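Local coordinates for protein acyl-coa oxidase (PDB 1W07) that oxidises long- and medium-chain acyl-CoAs to 2-trans-enoyl-CoAs with bound FAD, passing the electrons to oxygen to give hydrogen peroxide in peroxisomal beta-oxidation, at residues N507-Q510 against G511-E514. The protein carries 1 engineered substitution. Sequence-based numbering, arbitrary orientation.
Sequences NQEQ and GFQE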
loop_
_atom_site.group_PDB
_atom_site.type_symbol
_atom_site.label_atom_id
_atom_site.label_comp_id
_atom_site.label_asym_id
_atom_site.label_seq_id
_atom_site.Cartn_x
_atom_site.Cartn_y
_atom_site.Cartn_z
ATOM N N ASN B 507 15.286 -27.471 -22.731
ATOM C CA ASN B 507 15.587 -27.563 -21.307
ATOM C C ASN B 507 14.336 -27.130 -20.545
ATOM O O ASN B 507 13.957 -25.954 -20.578
ATOM C CB ASN B 507 16.746 -26.639 -20.954
ATOM C CG ASN B 507 17.262 -26.869 -19.553
ATOM O OD1 ASN B 507 16.487 -27.018 -18.607
ATOM N ND2 ASN B 507 18.581 -26.886 -19.407
ATOM N N GLN B 508 13.702 -28.084 -19.865
ATOM C CA GLN B 508 12.480 -27.826 -19.109
ATOM C C GLN B 508 12.606 -26.753 -18.031
ATOM O O GLN B 508 11.652 -26.016 -17.785
ATOM C CB GLN B 508 11.968 -29.127 -18.490
ATOM C CG GLN B 508 11.387 -30.066 -19.523
ATOM C CD GLN B 508 10.169 -29.479 -20.210
ATOM O OE1 GLN B 508 9.066 -29.495 -19.663
ATOM N NE2 GLN B 508 10.366 -28.940 -21.410
ATOM N N GLU B 509 13.769 -26.668 -17.389
ATOM C CA GLU B 509 13.975 -25.662 -16.361
ATOM C C GLU B 509 14.102 -24.286 -17.013
ATOM O O GLU B 509 13.693 -23.275 -16.437
ATOM C CB GLU B 509 15.226 -25.977 -15.540
ATOM C CG GLU B 509 15.348 -25.158 -14.256
ATOM C CD GLU B 509 14.073 -25.185 -13.420
ATOM O OE1 GLU B 509 13.486 -26.276 -13.253
ATOM O OE2 GLU B 509 13.663 -24.120 -12.912
ATOM N N GLN B 510 14.679 -24.244 -18.214
ATOM C CA GLN B 510 14.816 -22.983 -18.933
ATOM C C GLN B 510 13.427 -22.481 -19.294
ATOM O O GLN B 510 13.133 -21.298 -19.161
ATOM C CB GLN B 510 15.631 -23.152 -20.224
ATOM C CG GLN B 510 17.136 -23.042 -20.039
ATOM C CD GLN B 510 17.891 -22.905 -21.360
ATOM O OE1 GLN B 510 19.054 -22.514 -21.377
ATOM N NE2 GLN B 510 17.230 -23.237 -22.469
ATOM N N GLY B 511 12.575 -23.385 -19.771
ATOM C CA GLY B 511 11.222 -23.001 -20.135
ATOM C C GLY B 511 10.442 -22.507 -18.922
ATOM O O GLY B 511 9.685 -21.536 -19.005
ATOM N N PHE B 512 10.629 -23.185 -17.794
ATOM C CA PHE B 512 9.953 -22.831 -16.553
ATOM C C PHE B 512 10.321 -21.395 -16.170
ATOM O O PHE B 512 9.451 -20.611 -15.782
ATOM C CB PHE B 512 10.373 -23.781 -15.428
ATOM C CG PHE B 512 9.487 -23.711 -14.206
ATOM C CD1 PHE B 512 8.354 -24.512 -14.107
ATOM C CD2 PHE B 512 9.772 -22.830 -13.166
ATOM C CE1 PHE B 512 7.520 -24.442 -13.002
ATOM C CE2 PHE B 512 8.940 -22.747 -12.043
ATOM C CZ PHE B 512 7.812 -23.552 -11.958
ATOM N N GLN B 513 11.608 -21.058 -16.281
ATOM C CA GLN B 513 12.105 -19.723 -15.947
ATOM C C GLN B 513 11.588 -18.659 -16.910
ATOM O O GLN B 513 11.292 -17.528 -16.509
ATOM C CB GLN B 513 13.639 -19.713 -15.946
ATOM C CG GLN B 513 14.268 -20.527 -14.819
ATOM C CD GLN B 513 13.710 -20.173 -13.439
ATOM O OE1 GLN B 513 13.610 -19.000 -13.075
ATOM N NE2 GLN B 513 13.364 -21.194 -12.662
ATOM N N GLU B 514 11.487 -19.020 -18.184
ATOM C CA GLU B 514 10.993 -18.103 -19.201
ATOM C C GLU B 514 9.517 -17.760 -18.956
ATOM O O GLU B 514 9.106 -16.611 -19.117
ATOM C CB GLU B 514 11.151 -18.749 -20.582
ATOM C CG GLU B 514 10.776 -17.864 -21.766
ATOM C CD GLU B 514 11.591 -16.586 -21.821
ATOM O OE1 GLU B 514 12.779 -16.627 -21.449
ATOM O OE2 GLU B 514 11.047 -15.543 -22.242
#
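Helix 508-514 is a short, N-capped helix, and Glu509 in its first turn and Gln513 one turn further on are tied by a side-chain i to i+4 hydrogen bond. NE2 of Gln513 donates a hydrogen bond to OE2 of Glu509 at 3.0 Å with a fairly straight N-H...O angle of 158°. OE2 lies almost in the plane of the amide, which is turned 35° from the carboxylate. The link depends on two bent chains: Glu509 has CG anti to its backbone N (chi1 -167°) and then folds at chi2, while the first torsion of Gln513 sets its CG beside its own backbone N, 3.2 Å from the backbone O of Glu509, and a bend at chi2 then turns the amide to the carboxylate. Shortening Gln513 to an alanine removes the amide, and OE2 of Glu509 would probably lose this donor, so that the carboxylate is held less firmly from that side.

Asn507 is the N-cap, a role its short carbonyl-bearing side chain suits: OD1 takes the backbone N of Glu509 at 3.0 Å, in the carbonyl plane, and more weakly that of Gln510. The backbone carries the first turns onward, Asn507 O accepting from N of the buried Gly511 and Gln508 O from Phe512 N. Phe512, also buried, forms a cation-pi contact with Arg436, which also makes a long, weak ion pair with Glu509. The other end of the helix faces the second subunit of the homodimer, where Gln513 packs on Tyr327 and Glu514 on Lys328 of that chain; the Gln513 side chain comes within about 6 Å of a bound FAD. CD2 of Phe512 lies 4.1 Å from OE2 of Glu509, the carboxylate oxygen approaching the ring obliquely.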